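Local atomic coordinates of malonyl CoA-acyl carrier protein transacylase (Clostridium perfringens, PDB entry 3PTW), a protein that probably transfers the malonyl group from malonyl-CoA to acyl carrier protein, the step that supplies malonyl units for fatty acid synthesis. Residues I225-S228 against E233-L236; D212-I217 against N240-L245. All blocks are in the same frame, centred on the assembly; numbering follows the deposited sequence.

Contact 1 (I225-S228 against E233-L236); sequences IVMS and EAYL
Val226 and Tyr235 meet twice, by backbone and by side chain, in the short beta hairpin at one edge of the six-stranded mixed sheet of this acyl transferase fold, with strand 233-234 outermost. Tyr235 N donates to Val226 O (2.9 Å). Closer to the turn, Ser228 N donates to Glu233 O (2.8 Å), and both bonds are nearly straight at the hydrogen. Between these bonds Met227 and Ala234 form an antiparallel non-hydrogen-bonded pair, their CA atoms 4.2 Å apart. Val226 O is also approached by Ala234 CA in a CA-H...O contact of 3.4 Å, and it lies in the plane of the Tyr235 ring, at the edge. The Val226 and Tyr235 side chains run alongside each other in the same direction. CG1 of Val226, turned anti to the backbone N (chi1 175°), touches Tyr235 CD2 at 3.9 Å. Farther along the ring, Ser228 CB makes an off-centre CH-pi contact, 4.2 Å from the Tyr235 centroid. Met227 departs from the hairpin in the other direction toward helix 255-264, yet the bend at chi2 (-59°) folds SD back to within 3.5 Å of Ala234 N. Beyond this shell, the Tyr235 hydroxyl is hydrogen-bonded to the Glu94 carboxylate (OE2), and Lys231 N in the turn bonds Ser228 OG. The backbone of Ile225 bonds to His85 and Ser87, and that of Met227 to Ser87, which continues the sheet. Where the strands part, one water bridges them, accepting from Val226 N and donating to Tyr235 O at 2.7 Å.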
loop_
_atom_site.group_PDB
_atom_site.type_symbol
_atom_site.label_atom_id
_atom_site.label_comp_id
_atom_site.label_asym_id
_atom_site.label_seq_id
_atom_site.Cartn_x
_atom_site.Cartn_y
_atom_site.Cartn_z
ATOM N N ILE A 225 -0.360 4.305 -16.024
ATOM C CA ILE A 225 0.867 3.705 -15.518
ATOM C C ILE A 225 0.662 3.357 -14.063
ATOM O O ILE A 225 0.223 4.196 -13.272
ATOM C CB ILE A 225 2.074 4.656 -15.680
ATOM C CG1 ILE A 225 2.399 4.857 -17.165
ATOM C CG2 ILE A 225 3.308 4.119 -14.938
ATOM C CD1 ILE A 225 3.344 6.033 -17.447
ATOM N N VAL A 226 0.943 2.103 -13.726
ATOM C CA VAL A 226 0.903 1.651 -12.348
ATOM C C VAL A 226 2.290 1.124 -12.049
ATOM O O VAL A 226 2.858 0.375 -12.865
ATOM C CB VAL A 226 -0.161 0.547 -12.135
ATOM C CG1 VAL A 226 -0.097 0.001 -10.716
ATOM C CG2 VAL A 226 -1.538 1.081 -12.443
ATOM N N MET A 227 2.848 1.545 -10.915
ATOM C CA MET A 227 4.158 1.060 -10.482
ATOM C C MET A 227 4.019 -0.259 -9.732
ATOM O O MET A 227 3.120 -0.433 -8.878
ATOM C CB MET A 227 4.900 2.094 -9.616
ATOM C CG MET A 227 5.154 3.427 -10.292
ATOM S SD MET A 227 6.136 3.235 -11.800
ATOM C CE MET A 227 6.164 4.873 -12.495
ATOM N N SER A 228 4.902 -1.195 -10.068
ATOM C CA SER A 228 4.942 -2.471 -9.374
ATOM C C SER A 228 5.900 -2.405 -8.196
ATOM O O SER A 228 7.065 -2.025 -8.366
ATOM C CB SER A 228 5.337 -3.601 -10.328
ATOM O OG SER A 228 5.896 -4.713 -9.613
ATOM N N GLU A 233 9.285 -0.437 -10.591
ATOM C CA GLU A 233 9.066 0.283 -11.852
ATOM C C GLU A 233 7.720 -0.120 -12.440
ATOM O O GLU A 233 7.020 -0.971 -11.877
ATOM C CB GLU A 233 10.195 0.030 -12.865
ATOM C CG GLU A 233 10.465 -1.425 -13.177
ATOM C CD GLU A 233 11.688 -1.641 -14.059
ATOM O OE1 GLU A 233 12.626 -0.817 -14.015
ATOM O OE2 GLU A 233 11.716 -2.657 -14.787
ATOM N N ALA A 234 7.369 0.487 -13.569
ATOM C CA ALA A 234 6.025 0.344 -14.130
ATOM C C ALA A 234 5.725 -1.085 -14.595
ATOM O O ALA A 234 6.615 -1.779 -15.104
ATOM C CB ALA A 234 5.812 1.355 -15.282
ATOM N N TYR A 235 4.474 -1.518 -14.391
ATOM C CA TYR A 235 3.909 -2.647 -15.124
ATOM C C TYR A 235 4.022 -2.344 -16.615
ATOM O O TYR A 235 3.675 -1.238 -17.054
ATOM C CB TYR A 235 2.421 -2.806 -14.818
ATOM C CG TYR A 235 2.067 -3.535 -13.542
ATOM C CD1 TYR A 235 1.740 -4.893 -13.564
ATOM C CD2 TYR A 235 2.008 -2.862 -12.323
ATOM C CE1 TYR A 235 1.379 -5.572 -12.389
ATOM C CE2 TYR A 235 1.651 -3.531 -11.140
ATOM C CZ TYR A 235 1.338 -4.888 -11.184
ATOM O OH TYR A 235 0.990 -5.571 -10.028
ATOM N N LEU A 236 4.523 -3.315 -17.378
ATOM C CA LEU A 236 4.545 -3.233 -18.830
ATOM C C LEU A 236 3.449 -4.168 -19.332
ATOM O O LEU A 236 3.016 -5.068 -18.605
ATOM C CB LEU A 236 5.929 -3.616 -19.381
ATOM C CG LEU A 236 7.128 -2.814 -18.835
ATOM C CD1 LEU A 236 8.463 -3.252 -19.456
ATOM C CD2 LEU A 236 6.934 -1.301 -19.012
HETATM O O HOH W 1 1.797 0.476 -16.159
#

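Contact 2 (D212-I217 against N240-L245); sequences DELNKI and NIIELL
Leu214, on helix 204-214, reaches across to the N-terminal part of helix 241-248, and its side chain carries most of the contact. CB faces both branches of Ile242, 3.9 Å from CG1 and from CG2. With CG anti to the carbonyl carbon, chi1 of -76° turns the isopropyl end toward Leu245. There CD1 lies 3.6 Å from Ile242 O and 3.7 Å from Leu245 CB, while CD2 meets Leu245 CD2 at 3.8 Å. The leucine side chains cross at about a right angle, and Leu245 in turn packs on helix 93-100. Toward the exposed side, Asn215 crosses Ile242 in the same manner, placing its OD1 3.5 Å from Ile242 CD1. No hydrogen bond joins the segments; Ile242 O accepts instead from the Thr246 hydroxyl (OG1) of its own helix. Asn240 caps the second helix, its OD1 accepting from Glu243 N at 3.1 Å, and a type I turn from Leu214 to Ile217 follows helix 204-214. The arrangement is apolar helix-helix packing, with residues toward the end of helix 204-214 set against the N-terminal part of helix 241-248, in the alpha/beta part of the acyl transferase fold that carries the six-stranded mixed sheet.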
loop_
_atom_site.group_PDB
_atom_site.type_symbol
_atom_site.label_atom_id
_atom_site.label_comp_id
_atom_site.label_asym_id
_atom_site.label_seq_id
_atom_site.Cartn_x
_atom_site.Cartn_y
_atom_site.Cartn_z
ATOM N N ASP A 212 -3.979 -18.890 -7.063
ATOM C CA ASP A 212 -5.189 -19.667 -7.405
ATOM C C ASP A 212 -6.424 -18.780 -7.488
ATOM O O ASP A 212 -7.224 -18.907 -8.415
ATOM C CB ASP A 212 -5.391 -20.834 -6.431
ATOM C CG ASP A 212 -4.377 -21.943 -6.645
ATOM O OD1 ASP A 212 -4.125 -22.728 -5.700
ATOM O OD2 ASP A 212 -3.814 -22.028 -7.766
ATOM N N GLU A 213 -6.563 -17.875 -6.530
ATOM C CA GLU A 213 -7.658 -16.889 -6.532
ATOM C C GLU A 213 -7.582 -15.905 -7.705
ATOM O O GLU A 213 -8.574 -15.678 -8.401
ATOM C CB GLU A 213 -7.668 -16.110 -5.209
ATOM C CG GLU A 213 -8.088 -16.944 -4.001
ATOM C CD GLU A 213 -9.385 -17.709 -4.232
ATOM O OE1 GLU A 213 -10.366 -17.109 -4.739
ATOM O OE2 GLU A 213 -9.400 -18.917 -3.909
ATOM N N LEU A 214 -6.406 -15.313 -7.907
ATOM C CA LEU A 214 -6.167 -14.433 -9.057
ATOM C C LEU A 214 -6.574 -15.082 -10.390
ATOM O O LEU A 214 -7.210 -14.436 -11.213
ATOM C CB LEU A 214 -4.703 -13.942 -9.100
ATOM C CG LEU A 214 -4.282 -12.839 -8.113
ATOM C CD1 LEU A 214 -2.759 -12.780 -7.947
ATOM C CD2 LEU A 214 -4.820 -11.453 -8.551
ATOM N N ASN A 215 -6.222 -16.356 -10.582
ATOM C CA ASN A 215 -6.569 -17.092 -11.806
ATOM C C ASN A 215 -8.083 -17.225 -12.088
ATOM O O ASN A 215 -8.481 -17.512 -13.223
ATOM C CB ASN A 215 -5.907 -18.474 -11.807
ATOM C CG ASN A 215 -4.427 -18.419 -12.160
ATOM O OD1 ASN A 215 -3.981 -17.525 -12.863
ATOM N ND2 ASN A 215 -3.663 -19.394 -11.685
ATOM N N LYS A 216 -8.909 -17.023 -11.057
ATOM C CA LYS A 216 -10.371 -17.142 -11.183
ATOM C C LYS A 216 -11.052 -15.862 -11.674
ATOM O O LYS A 216 -12.147 -15.923 -12.227
ATOM C CB LYS A 216 -11.018 -17.566 -9.856
ATOM C CG LYS A 216 -10.689 -18.974 -9.374
ATOM C CD LYS A 216 -10.968 -19.062 -7.876
ATOM C CE LYS A 216 -10.826 -20.467 -7.330
ATOM N NZ LYS A 216 -12.174 -21.047 -7.069
ATOM N N ILE A 217 -10.421 -14.710 -11.487
ATOM C CA ILE A 217 -11.110 -13.456 -11.812
ATOM C C ILE A 217 -10.675 -12.887 -13.163
ATOM O O ILE A 217 -9.688 -13.329 -13.750
ATOM C CB ILE A 217 -11.046 -12.374 -10.658
ATOM C CG1 ILE A 217 -9.836 -11.432 -10.802
ATOM C CG2 ILE A 217 -11.190 -13.005 -9.263
ATOM C CD1 ILE A 217 -8.703 -11.672 -9.855
ATOM N N ASN A 240 3.387 -10.302 -16.642
ATOM C CA ASN A 240 2.319 -11.116 -16.087
ATOM C C ASN A 240 1.782 -10.518 -14.782
ATOM O O ASN A 240 2.438 -10.587 -13.741
ATOM C CB ASN A 240 2.807 -12.544 -15.862
ATOM C CG ASN A 240 1.670 -13.508 -15.568
ATOM O OD1 ASN A 240 0.900 -13.331 -14.615
ATOM N ND2 ASN A 240 1.568 -14.541 -16.385
ATOM N N ILE A 241 0.587 -9.941 -14.842
ATOM C CA ILE A 241 0.008 -9.268 -13.681
ATOM C C ILE A 241 -0.151 -10.197 -12.462
ATOM O O ILE A 241 0.304 -9.867 -11.366
ATOM C CB ILE A 241 -1.321 -8.555 -14.029
ATOM C CG1 ILE A 241 -1.048 -7.370 -14.953
ATOM C CG2 ILE A 241 -2.046 -8.075 -12.759
ATOM C CD1 ILE A 241 -2.296 -6.772 -15.550
ATOM N N ILE A 242 -0.788 -11.349 -12.666
ATOM C CA ILE A 242 -0.959 -12.358 -11.611
ATOM C C ILE A 242 0.352 -12.691 -10.890
ATOM O O ILE A 242 0.385 -12.795 -9.662
ATOM C CB ILE A 242 -1.622 -13.646 -12.177
ATOM C CG1 ILE A 242 -3.079 -13.356 -12.581
ATOM C CG2 ILE A 242 -1.521 -14.827 -11.182
ATOM C CD1 ILE A 242 -3.543 -14.143 -13.807
ATOM N N GLU A 243 1.431 -12.830 -11.647
ATOM C CA GLU A 243 2.719 -13.218 -11.073
ATOM C C GLU A 243 3.333 -12.087 -10.267
ATOM O O GLU A 243 3.901 -12.325 -9.213
ATOM C CB GLU A 243 3.674 -13.678 -12.170
ATOM C CG GLU A 243 5.113 -13.810 -11.759
ATOM C CD GLU A 243 6.043 -13.602 -12.938
ATOM O OE1 GLU A 243 6.737 -12.554 -12.962
ATOM O OE2 GLU A 243 6.049 -14.468 -13.853
ATOM N N LEU A 244 3.226 -10.860 -10.774
ATOM C CA LEU A 244 3.692 -9.681 -10.037
ATOM C C LEU A 244 2.914 -9.463 -8.736
ATOM O O LEU A 244 3.436 -8.883 -7.793
ATOM C CB LEU A 244 3.618 -8.439 -10.913
ATOM C CG LEU A 244 4.921 -7.903 -11.547
ATOM C CD1 LEU A 244 6.047 -8.924 -11.691
ATOM C CD2 LEU A 244 4.618 -7.269 -12.876
ATOM N N LEU A 245 1.676 -9.942 -8.702
ATOM C CA LEU A 245 0.803 -9.790 -7.532
ATOM C C LEU A 245 1.026 -10.975 -6.588
ATOM O O LEU A 245 0.961 -10.850 -5.358
ATOM C CB LEU A 245 -0.653 -9.716 -7.986
ATOM C CG LEU A 245 -1.507 -8.445 -7.894
ATOM C CD1 LEU A 245 -0.722 -7.138 -7.835
ATOM C CD2 LEU A 245 -2.548 -8.440 -9.009
#

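The contact centres lie 16 Å apart, and contact 1 is nested inside the chain loop closed by contact 2. Helix 204-214 leads to strand 225-228, the hairpin turns back through 233-234, and the chain then enters helix 241-248. The two contacts touch directly: the Tyr235 ring packs on Ile241, Leu244 and Leu245, with CE1 3.7 Å from Leu244 CD2, while Ser228 OG lies near Leu244 CG. Leu245 therefore has Leu214 and Tyr235 as neighbours, connecting the helical packing to the sheet edge. Strand 225-228 runs beside strand 86-89, which leads to a sequence resembling a GxSxG nucleophile elbow, consistent with an acyl transferase.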